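Local coordinates for protein AcrVIA1 (Listeria seeligeri, PDB 6VRB) that probably inhibits the type VI-A CRISPR nuclease Cas13a by binding the crRNA-loaded enzyme, at residues 6-14 with 94-102; 63-74 with 109-119. All coordinates share one frame; numbering follows the deposited sequence.

Interaction 1: 6-14 with 94-102; sequences KDLKVKGKI and VLQIYLADP. With nucleotides of chain A.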
loop_
_atom_site.group_PDB
_atom_site.type_symbol
_atom_site.label_atom_id
_atom_site.label_comp_id
_atom_site.label_asym_id
_atom_site.label_seq_id
_atom_site.Cartn_x
_atom_site.Cartn_y
_atom_site.Cartn_z
ATOM N N LYS C 6 -2.573 -14.564 18.491
ATOM C CA LYS C 6 -2.366 -13.096 18.603
ATOM C C LYS C 6 -2.946 -12.617 19.936
ATOM O O LYS C 6 -3.701 -13.389 20.555
ATOM C CB LYS C 6 -2.947 -12.373 17.385
ATOM C CG LYS C 6 -2.350 -11.000 17.110
ATOM C CD LYS C 6 -2.360 -10.629 15.644
ATOM C CE LYS C 6 -1.330 -11.388 14.834
ATOM N NZ LYS C 6 0.043 -10.899 15.100
ATOM N N ASP C 7 -2.588 -11.411 20.383
ATOM C CA ASP C 7 -3.134 -10.934 21.679
ATOM C C ASP C 7 -4.658 -10.916 21.555
ATOM O O ASP C 7 -5.162 -10.346 20.574
ATOM C CB ASP C 7 -2.599 -9.546 22.034
ATOM C CG ASP C 7 -1.150 -9.549 22.480
ATOM O OD1 ASP C 7 -0.492 -10.595 22.324
ATOM O OD2 ASP C 7 -0.690 -8.504 22.980
ATOM N N LEU C 8 -5.354 -11.495 22.534
ATOM C CA LEU C 8 -6.836 -11.574 22.492
ATOM C C LEU C 8 -7.421 -10.919 23.740
ATOM O O LEU C 8 -6.969 -11.255 24.844
ATOM C CB LEU C 8 -7.247 -13.048 22.449
ATOM C CG LEU C 8 -6.999 -13.775 21.131
ATOM C CD1 LEU C 8 -7.382 -15.240 21.250
ATOM C CD2 LEU C 8 -7.772 -13.121 19.999
ATOM N N LYS C 9 -8.397 -10.030 23.561
ATOM C CA LYS C 9 -9.086 -9.426 24.728
ATOM C C LYS C 9 -10.331 -10.285 24.949
ATOM O O LYS C 9 -11.233 -10.231 24.101
ATOM C CB LYS C 9 -9.463 -7.973 24.435
ATOM C CG LYS C 9 -10.353 -7.306 25.471
ATOM C CD LYS C 9 -10.744 -5.900 25.079
ATOM C CE LYS C 9 -9.546 -5.017 24.800
ATOM N NZ LYS C 9 -9.947 -3.711 24.226
ATOM N N VAL C 10 -10.363 -11.058 26.035
ATOM C CA VAL C 10 -11.525 -11.965 26.261
ATOM C C VAL C 10 -12.320 -11.491 27.476
ATOM O O VAL C 10 -11.749 -11.426 28.576
ATOM C CB VAL C 10 -11.074 -13.426 26.442
ATOM C CG1 VAL C 10 -12.261 -14.351 26.655
ATOM C CG2 VAL C 10 -10.226 -13.904 25.276
ATOM N N LYS C 11 -13.602 -11.204 27.262
ATOM C CA LYS C 11 -14.516 -10.798 28.370
ATOM C C LYS C 11 -13.840 -9.843 29.363
ATOM O O LYS C 11 -13.978 -10.071 30.579
ATOM C CB LYS C 11 -15.351 -11.937 28.971
ATOM C CG LYS C 11 -14.652 -13.245 29.314
ATOM C CD LYS C 11 -15.646 -14.294 29.754
ATOM C CE LYS C 11 -16.952 -14.185 28.997
ATOM N NZ LYS C 11 -18.024 -15.005 29.609
ATOM N N GLY C 12 -13.132 -8.830 28.855
ATOM C CA GLY C 12 -12.495 -7.797 29.693
ATOM C C GLY C 12 -11.083 -8.128 30.150
ATOM O O GLY C 12 -10.437 -7.217 30.696
ATOM N N LYS C 13 -10.595 -9.356 29.946
ATOM C CA LYS C 13 -9.222 -9.620 30.343
ATOM C C LYS C 13 -8.351 -9.834 29.116
ATOM O O LYS C 13 -8.713 -10.587 28.212
ATOM C CB LYS C 13 -9.150 -10.848 31.253
ATOM C CG LYS C 13 -7.776 -11.102 31.833
ATOM C CD LYS C 13 -7.784 -12.286 32.771
ATOM C CE LYS C 13 -6.437 -12.442 33.439
ATOM N NZ LYS C 13 -5.375 -12.783 32.455
ATOM N N ILE C 14 -7.191 -9.178 29.104
ATOM C CA ILE C 14 -6.269 -9.257 27.935
ATOM C C ILE C 14 -5.234 -10.360 28.166
ATOM O O ILE C 14 -4.574 -10.344 29.219
ATOM C CB ILE C 14 -5.587 -7.899 27.686
ATOM C CG1 ILE C 14 -6.608 -6.809 27.353
ATOM C CG2 ILE C 14 -4.520 -8.019 26.611
ATOM C CD1 ILE C 14 -7.619 -6.566 28.445
ATOM N N VAL C 94 -20.759 -15.326 22.399
ATOM C CA VAL C 94 -21.146 -15.773 23.731
ATOM C C VAL C 94 -19.998 -15.573 24.713
ATOM O O VAL C 94 -20.201 -15.124 25.847
ATOM C CB VAL C 94 -21.629 -17.233 23.679
ATOM C CG1 VAL C 94 -21.802 -17.810 25.053
ATOM C CG2 VAL C 94 -22.950 -17.304 22.958
ATOM N N LEU C 95 -18.770 -15.841 24.282
ATOM C CA LEU C 95 -17.617 -15.714 25.157
ATOM C C LEU C 95 -16.876 -14.392 25.006
ATOM O O LEU C 95 -15.838 -14.223 25.650
ATOM C CB LEU C 95 -16.651 -16.869 24.924
ATOM C CG LEU C 95 -17.193 -18.227 25.343
ATOM C CD1 LEU C 95 -16.228 -19.307 24.954
ATOM C CD2 LEU C 95 -17.437 -18.244 26.832
ATOM N N GLN C 96 -17.369 -13.482 24.160
ATOM C CA GLN C 96 -16.892 -12.098 24.027
ATOM C C GLN C 96 -15.405 -12.019 23.681
ATOM O O GLN C 96 -14.625 -11.322 24.325
ATOM C CB GLN C 96 -17.220 -11.289 25.282
ATOM C CG GLN C 96 -18.700 -11.097 25.436
ATOM C CD GLN C 96 -19.275 -10.269 24.310
ATOM O OE1 GLN C 96 -18.717 -9.240 23.935
ATOM N NE2 GLN C 96 -20.370 -10.737 23.730
ATOM N N ILE C 97 -15.037 -12.739 22.629
ATOM C CA ILE C 97 -13.651 -12.853 22.191
ATOM C C ILE C 97 -13.379 -11.797 21.133
ATOM O O ILE C 97 -14.111 -11.691 20.145
ATOM C CB ILE C 97 -13.376 -14.261 21.646
ATOM C CG1 ILE C 97 -13.612 -15.296 22.742
ATOM C CG2 ILE C 97 -11.975 -14.359 21.091
ATOM C CD1 ILE C 97 -13.689 -16.701 22.244
ATOM N N TYR C 98 -12.330 -11.006 21.340
ATOM C CA TYR C 98 -11.956 -9.940 20.423
ATOM C C TYR C 98 -10.463 -10.050 20.161
ATOM O O TYR C 98 -9.799 -10.982 20.618
ATOM C CB TYR C 98 -12.308 -8.569 21.007
ATOM C CG TYR C 98 -13.774 -8.342 21.260
ATOM C CD1 TYR C 98 -14.609 -7.835 20.278
ATOM C CD2 TYR C 98 -14.325 -8.649 22.490
ATOM C CE1 TYR C 98 -15.953 -7.631 20.527
ATOM C CE2 TYR C 98 -15.661 -8.457 22.741
ATOM C CZ TYR C 98 -16.466 -7.946 21.763
ATOM O OH TYR C 98 -17.795 -7.766 22.032
ATOM N N LEU C 99 -9.921 -9.083 19.434
ATOM C CA LEU C 99 -8.486 -8.875 19.347
ATOM C C LEU C 99 -8.111 -7.718 20.260
ATOM O O LEU C 99 -8.887 -6.774 20.424
ATOM C CB LEU C 99 -8.049 -8.593 17.907
ATOM C CG LEU C 99 -8.066 -9.775 16.937
ATOM C CD1 LEU C 99 -7.778 -9.330 15.540
ATOM C CD2 LEU C 99 -7.041 -10.784 17.371
ATOM N N ALA C 100 -6.931 -7.803 20.874
ATOM C CA ALA C 100 -6.535 -6.780 21.835
ATOM C C ALA C 100 -6.091 -5.507 21.135
ATOM O O ALA C 100 -6.406 -4.400 21.587
ATOM C CB ALA C 100 -5.424 -7.299 22.737
ATOM N N ASP C 101 -5.360 -5.638 20.033
ATOM C CA ASP C 101 -4.981 -4.493 19.209
ATOM C C ASP C 101 -5.295 -4.798 17.752
ATOM O O ASP C 101 -4.524 -5.463 17.049
ATOM C CB ASP C 101 -3.518 -4.110 19.428
ATOM C CG ASP C 101 -2.595 -5.299 19.417
ATOM O OD1 ASP C 101 -3.106 -6.436 19.335
ATOM O OD2 ASP C 101 -1.364 -5.099 19.495
ATOM N N PRO C 102 -6.449 -4.342 17.264
ATOM C CA PRO C 102 -6.861 -4.680 15.900
ATOM C C PRO C 102 -6.235 -3.803 14.839
ATOM O O PRO C 102 -6.464 -4.045 13.649
ATOM C CB PRO C 102 -8.376 -4.468 15.938
ATOM C CG PRO C 102 -8.723 -4.419 17.386
ATOM C CD PRO C 102 -7.564 -3.790 18.041
ATOM P P U A 51 -24.784 -12.003 17.883
ATOM O OP1 U A 51 -24.936 -11.296 19.173
ATOM O OP2 U A 51 -23.466 -12.558 17.501
ATOM O "O5'" U A 51 -25.871 -13.165 17.833
ATOM C "C5'" U A 51 -25.476 -14.546 17.726
ATOM C "C4'" U A 51 -26.507 -15.439 18.374
ATOM O "O4'" U A 51 -26.036 -15.838 19.694
ATOM C "C3'" U A 51 -27.878 -14.813 18.596
ATOM O "O3'" U A 51 -28.885 -15.815 18.533
ATOM C "C2'" U A 51 -27.785 -14.335 20.037
ATOM O "O2'" U A 51 -29.046 -14.189 20.655
ATOM C "C1'" U A 51 -26.999 -15.483 20.665
ATOM N N1 U A 51 -26.299 -15.122 21.904
ATOM C C2 U A 51 -25.379 -14.095 21.850
ATOM O O2 U A 51 -25.126 -13.489 20.825
ATOM N N3 U A 51 -24.765 -13.809 23.041
ATOM C C4 U A 51 -24.970 -14.425 24.257
ATOM O O4 U A 51 -24.336 -14.049 25.243
ATOM C C5 U A 51 -25.938 -15.478 24.230
ATOM C C6 U A 51 -26.555 -15.782 23.084
#
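Val10 and Ile97 form a single antiparallel bridge, their CA atoms 4.7 Å apart. They are a non-hydrogen-bonded pair, and the bonds on both sides of it fix the register. On one side Lys11 N donates to Gln96 O at 3.1 Å. On the other, Lys9 and Tyr98 bond to each other through their backbones: Tyr98 N to Lys9 O measures 3.1 Å, while the return bond is weak. Ala100 N then reaches Asp7 O at 3.1 Å, nearly straight at 170°.

The compact face carries Leu8, Val10, Ile97 and Leu99. Leu8 CD2 meets Leu99 CD2 at 3.6 Å, the two side chains crossing at a slant, and Val10 CG1 lies beside Ile97 CG1. Phe30 and Leu31 of helix 21-33 cover Val10, and Leu110 adjoins Leu99, so this face is closed by the rest of the fold.

The other face is looser and more polar. Tyr98 turns the edge of its ring to Lys9 O and donates its hydroxyl to Gln96 OE1 at 2.6 Å. Gln96 can meet it because its chain bends at chi2 (-64°). The amide NE2 of Gln96 bonds a polar side chain of another protein, whose acidic side chain also packs on Tyr98. Farther along, Val94 CG2 lies 3.7 Å from C5 of U51 of chain A, placing this end beside the RNA.

Val10 to Lys13 make a type I' turn, the tight connection of a two-residue beta hairpin; the extended segment after helix 88-94 pairs with this hairpin's outer edge, at strand 8-10.

Interaction 2: 63-74 with 109-119; sequences FWKNYSFRCHLL and ELFVEVCNLYE. With nucleotides of chain A.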
loop_
_atom_site.group_PDB
_atom_site.type_symbol
_atom_site.label_atom_id
_atom_site.label_comp_id
_atom_site.label_asym_id
_atom_site.label_seq_id
_atom_site.Cartn_x
_atom_site.Cartn_y
_atom_site.Cartn_z
ATOM N N PHE C 63 -13.052 -28.541 14.056
ATOM C CA PHE C 63 -13.059 -27.134 13.663
ATOM C C PHE C 63 -13.733 -26.873 12.316
ATOM O O PHE C 63 -14.536 -25.941 12.238
ATOM C CB PHE C 63 -11.628 -26.575 13.720
ATOM C CG PHE C 63 -11.463 -25.192 13.134
ATOM C CD1 PHE C 63 -12.297 -24.148 13.489
ATOM C CD2 PHE C 63 -10.360 -24.904 12.355
ATOM C CE1 PHE C 63 -12.129 -22.902 12.946
ATOM C CE2 PHE C 63 -10.167 -23.643 11.851
ATOM C CZ PHE C 63 -11.047 -22.641 12.151
ATOM N N TRP C 64 -13.427 -27.648 11.270
ATOM C CA TRP C 64 -14.009 -27.514 9.927
ATOM C C TRP C 64 -13.837 -26.107 9.376
ATOM O O TRP C 64 -14.825 -25.374 9.313
ATOM C CB TRP C 64 -15.507 -27.835 9.854
ATOM C CG TRP C 64 -15.935 -28.237 8.460
ATOM C CD1 TRP C 64 -15.987 -27.451 7.348
ATOM C CD2 TRP C 64 -16.517 -29.483 8.081
ATOM N NE1 TRP C 64 -16.456 -28.159 6.280
ATOM C CE2 TRP C 64 -16.812 -29.406 6.711
ATOM C CE3 TRP C 64 -16.795 -30.665 8.762
ATOM C CZ2 TRP C 64 -17.366 -30.465 6.010
ATOM C CZ3 TRP C 64 -17.341 -31.716 8.060
ATOM C CH2 TRP C 64 -17.624 -31.606 6.698
ATOM N N LYS C 65 -12.608 -25.725 9.030
ATOM C CA LYS C 65 -12.173 -24.339 8.886
ATOM C C LYS C 65 -13.062 -23.400 8.081
ATOM O O LYS C 65 -13.647 -22.491 8.662
ATOM C CB LYS C 65 -10.769 -24.314 8.298
ATOM C CG LYS C 65 -10.207 -22.927 8.179
ATOM C CD LYS C 65 -8.741 -22.980 7.880
ATOM C CE LYS C 65 -8.171 -21.596 7.741
ATOM N NZ LYS C 65 -6.712 -21.635 7.501
ATOM N N ASN C 66 -13.244 -23.612 6.785
ATOM C CA ASN C 66 -13.894 -22.578 5.982
ATOM C C ASN C 66 -15.170 -23.089 5.329
ATOM O O ASN C 66 -15.356 -22.933 4.122
ATOM C CB ASN C 66 -12.910 -22.032 4.957
ATOM C CG ASN C 66 -13.191 -20.606 4.602
ATOM O OD1 ASN C 66 -14.183 -20.033 5.042
ATOM N ND2 ASN C 66 -12.288 -19.995 3.854
ATOM N N TYR C 67 -16.035 -23.705 6.147
ATOM C CA TYR C 67 -17.267 -24.434 5.819
ATOM C C TYR C 67 -18.139 -23.799 4.748
ATOM O O TYR C 67 -18.648 -24.482 3.859
ATOM C CB TYR C 67 -18.116 -24.583 7.084
ATOM C CG TYR C 67 -19.369 -25.430 6.949
ATOM C CD1 TYR C 67 -19.311 -26.806 7.078
ATOM C CD2 TYR C 67 -20.612 -24.850 6.721
ATOM C CE1 TYR C 67 -20.439 -27.587 6.970
ATOM C CE2 TYR C 67 -21.744 -25.622 6.600
ATOM C CZ TYR C 67 -21.651 -26.990 6.731
ATOM O OH TYR C 67 -22.777 -27.766 6.623
ATOM N N SER C 68 -18.301 -22.486 4.830
ATOM C CA SER C 68 -19.202 -21.731 3.976
ATOM C C SER C 68 -18.431 -20.497 3.548
ATOM O O SER C 68 -17.203 -20.520 3.621
ATOM C CB SER C 68 -20.495 -21.373 4.705
ATOM O OG SER C 68 -21.343 -20.595 3.888
ATOM N N PHE C 69 -19.101 -19.455 3.052
ATOM C CA PHE C 69 -18.375 -18.287 2.558
ATOM C C PHE C 69 -17.588 -17.566 3.646
ATOM O O PHE C 69 -16.354 -17.564 3.605
ATOM C CB PHE C 69 -19.315 -17.315 1.847
ATOM C CG PHE C 69 -18.669 -15.999 1.508
ATOM C CD1 PHE C 69 -17.539 -15.947 0.714
ATOM C CD2 PHE C 69 -19.223 -14.813 1.945
ATOM C CE1 PHE C 69 -16.948 -14.750 0.414
ATOM C CE2 PHE C 69 -18.643 -13.616 1.633
ATOM C CZ PHE C 69 -17.504 -13.585 0.865
ATOM N N ARG C 70 -18.249 -16.963 4.622
ATOM C CA ARG C 70 -17.517 -16.437 5.768
ATOM C C ARG C 70 -18.136 -17.042 7.016
ATOM O O ARG C 70 -18.902 -16.406 7.737
ATOM C CB ARG C 70 -17.531 -14.916 5.795
ATOM C CG ARG C 70 -16.785 -14.314 4.645
ATOM C CD ARG C 70 -16.649 -12.823 4.760
ATOM N NE ARG C 70 -15.698 -12.479 5.805
ATOM C CZ ARG C 70 -15.443 -11.247 6.216
ATOM N NH1 ARG C 70 -16.069 -10.219 5.670
ATOM N NH2 ARG C 70 -14.562 -11.041 7.178
ATOM N N CYS C 71 -17.743 -18.282 7.295
ATOM C CA CYS C 71 -18.390 -19.038 8.356
ATOM C C CYS C 71 -17.509 -20.221 8.715
ATOM O O CYS C 71 -17.203 -21.041 7.849
ATOM C CB CYS C 71 -19.772 -19.503 7.902
ATOM S SG CYS C 71 -20.880 -19.991 9.212
ATOM N N HIS C 72 -17.092 -20.303 9.974
ATOM C CA HIS C 72 -16.459 -21.502 10.490
ATOM C C HIS C 72 -17.469 -22.265 11.348
ATOM O O HIS C 72 -18.358 -21.674 11.958
ATOM C CB HIS C 72 -15.230 -21.156 11.335
ATOM C CG HIS C 72 -14.285 -20.172 10.707
ATOM N ND1 HIS C 72 -13.503 -20.461 9.614
ATOM C CD2 HIS C 72 -13.932 -18.924 11.090
ATOM C CE1 HIS C 72 -12.747 -19.423 9.320
ATOM N NE2 HIS C 72 -12.984 -18.477 10.204
ATOM N N LEU C 73 -17.328 -23.589 11.409
ATOM C CA LEU C 73 -18.317 -24.452 12.070
ATOM C C LEU C 73 -17.682 -25.384 13.095
ATOM O O LEU C 73 -17.204 -26.459 12.739
ATOM C CB LEU C 73 -19.095 -25.275 11.049
ATOM C CG LEU C 73 -20.514 -24.899 10.643
ATOM C CD1 LEU C 73 -21.448 -25.165 11.790
ATOM C CD2 LEU C 73 -20.613 -23.466 10.225
ATOM N N LEU C 74 -17.774 -25.032 14.371
ATOM C CA LEU C 74 -17.226 -25.857 15.442
ATOM C C LEU C 74 -18.166 -27.017 15.755
ATOM O O LEU C 74 -19.321 -26.794 16.114
ATOM C CB LEU C 74 -17.022 -24.995 16.681
ATOM C CG LEU C 74 -16.060 -23.831 16.488
ATOM C CD1 LEU C 74 -16.102 -22.929 17.686
ATOM C CD2 LEU C 74 -14.660 -24.343 16.259
ATOM N N GLU C 109 -7.924 -9.546 10.225
ATOM C CA GLU C 109 -9.208 -9.507 10.908
ATOM C C GLU C 109 -9.418 -10.763 11.756
ATOM O O GLU C 109 -8.642 -11.715 11.705
ATOM C CB GLU C 109 -10.325 -9.353 9.883
ATOM C CG GLU C 109 -10.343 -10.482 8.875
ATOM C CD GLU C 109 -11.417 -10.330 7.828
ATOM O OE1 GLU C 109 -12.170 -9.336 7.879
ATOM O OE2 GLU C 109 -11.508 -11.212 6.951
ATOM N N LEU C 110 -10.497 -10.755 12.551
ATOM C CA LEU C 110 -10.856 -11.935 13.334
ATOM C C LEU C 110 -11.275 -13.126 12.497
ATOM O O LEU C 110 -11.262 -14.237 13.014
ATOM C CB LEU C 110 -11.989 -11.672 14.319
ATOM C CG LEU C 110 -11.698 -11.175 15.722
ATOM C CD1 LEU C 110 -13.008 -10.939 16.424
ATOM C CD2 LEU C 110 -10.902 -12.225 16.463
ATOM N N PHE C 111 -11.673 -12.948 11.241
ATOM C CA PHE C 111 -11.993 -14.132 10.455
ATOM C C PHE C 111 -10.724 -14.878 10.047
ATOM O O PHE C 111 -10.779 -16.063 9.707
ATOM C CB PHE C 111 -12.831 -13.740 9.241
ATOM C CG PHE C 111 -13.346 -14.906 8.471
ATOM C CD1 PHE C 111 -14.393 -15.656 8.954
ATOM C CD2 PHE C 111 -12.760 -15.273 7.278
ATOM C CE1 PHE C 111 -14.859 -16.729 8.245
ATOM C CE2 PHE C 111 -13.220 -16.349 6.573
ATOM C CZ PHE C 111 -14.257 -17.084 7.060
ATOM N N VAL C 112 -9.577 -14.215 10.117
ATOM C CA VAL C 112 -8.304 -14.822 9.763
ATOM C C VAL C 112 -7.488 -15.155 11.005
ATOM O O VAL C 112 -6.821 -16.188 11.072
ATOM C CB VAL C 112 -7.547 -13.870 8.814
ATOM C CG1 VAL C 112 -6.243 -14.482 8.354
ATOM C CG2 VAL C 112 -8.427 -13.504 7.636
ATOM N N GLU C 113 -7.539 -14.292 12.019
ATOM C CA GLU C 113 -6.676 -14.460 13.180
ATOM C C GLU C 113 -7.186 -15.498 14.165
ATOM O O GLU C 113 -6.392 -16.025 14.947
ATOM C CB GLU C 113 -6.501 -13.128 13.905
ATOM C CG GLU C 113 -5.689 -12.108 13.150
ATOM C CD GLU C 113 -4.243 -12.520 12.970
ATOM O OE1 GLU C 113 -3.704 -13.253 13.823
ATOM O OE2 GLU C 113 -3.626 -12.090 11.976
ATOM N N VAL C 114 -8.484 -15.803 14.158
ATOM C CA VAL C 114 -9.029 -16.705 15.167
ATOM C C VAL C 114 -8.749 -18.160 14.834
ATOM O O VAL C 114 -8.958 -19.035 15.682
ATOM C CB VAL C 114 -10.541 -16.464 15.331
ATOM C CG1 VAL C 114 -11.323 -17.181 14.249
ATOM C CG2 VAL C 114 -11.026 -16.802 16.736
ATOM N N CYS C 115 -8.240 -18.439 13.634
ATOM C CA CYS C 115 -7.927 -19.806 13.246
ATOM C C CYS C 115 -6.767 -20.372 14.049
ATOM O O CYS C 115 -6.628 -21.592 14.163
ATOM C CB CYS C 115 -7.616 -19.853 11.756
ATOM S SG CYS C 115 -9.024 -19.462 10.726
ATOM N N ASN C 116 -5.931 -19.503 14.611
ATOM C CA ASN C 116 -4.863 -19.950 15.489
ATOM C C ASN C 116 -5.402 -20.410 16.831
ATOM O O ASN C 116 -4.905 -21.391 17.394
ATOM C CB ASN C 116 -3.868 -18.818 15.678
ATOM C CG ASN C 116 -3.151 -18.465 14.404
ATOM O OD1 ASN C 116 -2.797 -19.341 13.620
ATOM N ND2 ASN C 116 -2.920 -17.177 14.192
ATOM N N LEU C 117 -6.408 -19.708 17.359
ATOM C CA LEU C 117 -7.069 -20.128 18.588
ATOM C C LEU C 117 -7.813 -21.440 18.398
ATOM O O LEU C 117 -7.752 -22.331 19.249
ATOM C CB LEU C 117 -8.021 -19.034 19.059
ATOM C CG LEU C 117 -8.855 -19.378 20.291
ATOM C CD1 LEU C 117 -7.967 -19.645 21.475
ATOM C CD2 LEU C 117 -9.844 -18.276 20.604
ATOM N N TYR C 118 -8.502 -21.585 17.273
ATOM C CA TYR C 118 -9.350 -22.745 17.057
ATOM C C TYR C 118 -8.573 -24.006 16.719
ATOM O O TYR C 118 -9.104 -25.101 16.912
ATOM C CB TYR C 118 -10.352 -22.428 15.966
ATOM C CG TYR C 118 -11.435 -21.491 16.418
ATOM C CD1 TYR C 118 -11.790 -21.407 17.754
ATOM C CD2 TYR C 118 -12.060 -20.645 15.523
ATOM C CE1 TYR C 118 -12.762 -20.552 18.169
ATOM C CE2 TYR C 118 -13.035 -19.785 15.936
ATOM C CZ TYR C 118 -13.375 -19.738 17.252
ATOM O OH TYR C 118 -14.348 -18.875 17.651
ATOM N N GLU C 119 -7.341 -23.888 16.238
ATOM C CA GLU C 119 -6.490 -25.053 16.055
ATOM C C GLU C 119 -5.723 -25.423 17.310
ATOM O O GLU C 119 -4.982 -26.407 17.297
ATOM C CB GLU C 119 -5.521 -24.823 14.899
ATOM C CG GLU C 119 -6.192 -24.856 13.547
ATOM C CD GLU C 119 -5.250 -24.517 12.421
ATOM O OE1 GLU C 119 -4.093 -24.158 12.708
ATOM O OE2 GLU C 119 -5.674 -24.596 11.250
ATOM P P A A 47 -24.048 -10.113 -4.166
ATOM O OP1 A A 47 -24.627 -8.780 -4.394
ATOM O OP2 A A 47 -22.666 -10.277 -3.687
ATOM O "O5'" A A 47 -24.952 -10.784 -3.061
ATOM C "C5'" A A 47 -24.638 -10.616 -1.692
ATOM C "C4'" A A 47 -24.814 -11.903 -0.941
ATOM O "O4'" A A 47 -23.968 -12.911 -1.544
ATOM C "C3'" A A 47 -24.442 -11.836 0.530
ATOM O "O3'" A A 47 -25.396 -12.547 1.309
ATOM C "C2'" A A 47 -23.080 -12.519 0.594
ATOM O "O2'" A A 47 -22.825 -13.189 1.805
ATOM C "C1'" A A 47 -23.134 -13.494 -0.570
ATOM N N9 A A 47 -21.820 -13.704 -1.172
ATOM C C8 A A 47 -20.942 -12.747 -1.601
ATOM N N7 A A 47 -19.826 -13.213 -2.092
ATOM C C5 A A 47 -19.986 -14.575 -1.964
ATOM C C6 A A 47 -19.151 -15.643 -2.293
ATOM N N6 A A 47 -17.952 -15.491 -2.847
ATOM N N1 A A 47 -19.599 -16.887 -2.048
ATOM C C2 A A 47 -20.808 -17.039 -1.489
ATOM N N3 A A 47 -21.684 -16.110 -1.130
ATOM C C4 A A 47 -21.203 -14.895 -1.400
ATOM P P C A 48 -26.398 -11.721 2.253
ATOM O OP1 C A 48 -26.995 -12.664 3.225
ATOM O OP2 C A 48 -27.281 -10.894 1.409
ATOM O "O5'" C A 48 -25.435 -10.733 3.048
ATOM C "C5'" C A 48 -24.728 -11.198 4.192
ATOM C "C4'" C A 48 -23.703 -10.210 4.694
ATOM O "O4'" C A 48 -22.431 -10.405 4.020
ATOM C "C3'" C A 48 -24.041 -8.729 4.559
ATOM O "O3'" C A 48 -23.553 -8.052 5.712
ATOM C "C2'" C A 48 -23.196 -8.304 3.363
ATOM O "O2'" C A 48 -22.879 -6.930 3.326
ATOM C "C1'" C A 48 -21.954 -9.163 3.559
ATOM N N1 C A 48 -21.172 -9.399 2.340
ATOM C C2 C A 48 -19.843 -9.790 2.491
ATOM O O2 C A 48 -19.391 -9.929 3.636
ATOM N N3 C A 48 -19.092 -10.011 1.394
ATOM C C4 C A 48 -19.629 -9.844 0.189
ATOM N N4 C A 48 -18.854 -10.071 -0.871
ATOM C C5 C A 48 -20.979 -9.440 0.005
ATOM C C6 C A 48 -21.712 -9.223 1.100
#
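Arg70 and Glu109 form a salt bridge in which Arg70 NH2 stands 3.0 Å from Glu109 OE1. Its hydrogen-bond component is weak, the N-H...O angle being only 122°. Through this pair and the contacts beyond it, helices 110-113 and 115-121 pack against the loop between strands 59-62 and 73-78 and against the first residues of the latter, the central strand of an antiparallel sheet. Glu109 is the N-cap of the first helix, and its backbone O accepts from both Val112 N and Glu113 N. The arginine chain bends at chi3 (72°) and presents the edge of its guanidinium to the carboxylate.

A second, also weak, bond runs from His72 NE2 to Phe111 O at 3.3 Å, with the oxygen at the edge of the imidazole. The same histidine forms an offset stack with the Phe111 ring, centroids 4.3 Å apart and planes 15° from parallel. Arg70 CB occupies the opposite face of Phe111, which is thus sandwiched between two side chains of 63-74.

On the RNA side, Phe69 turns one face to the base of A47 of chain A, CD1 lying 3.4 Å from C6 of that adenine; N3 of C48 of chain A is near the ring's edge. The loop that carries Arg70 thus lies against the RNA.

Toward the interior, Cys115 SG sits at the edge of the Phe63 ring, 4.0 Å from CZ, and obliquely to His72. Tyr118 CB makes a CH-pi contact over one Phe63 face, 3.7 Å from the centroid, while Lys65 CA covers the other. Beyond it, Leu74 CD1 rests over a face of the Tyr118 ring, 4.1 Å from CE1.

Overall arrangement
From the N terminus, the chain makes the hairpin of 6-14, passes through helices 21-33 and 44-53, and enters the three-stranded sheet, whose first inter-strand loop and second strand supply 63-74. After helix 88-94, residues 94-102 return to the hairpin and close interaction 1. Residues 109-119 then come back to the sheet and close interaction 2. The four segments alternate, so the two closures cross rather than nest. They also touch: Lys6 packs on Glu113, and Leu8 on Leu117. The short helices of 109-119 therefore lie between hairpin and sheet, and both contacts lie beside the RNA of chain A, through Val94 and Phe69.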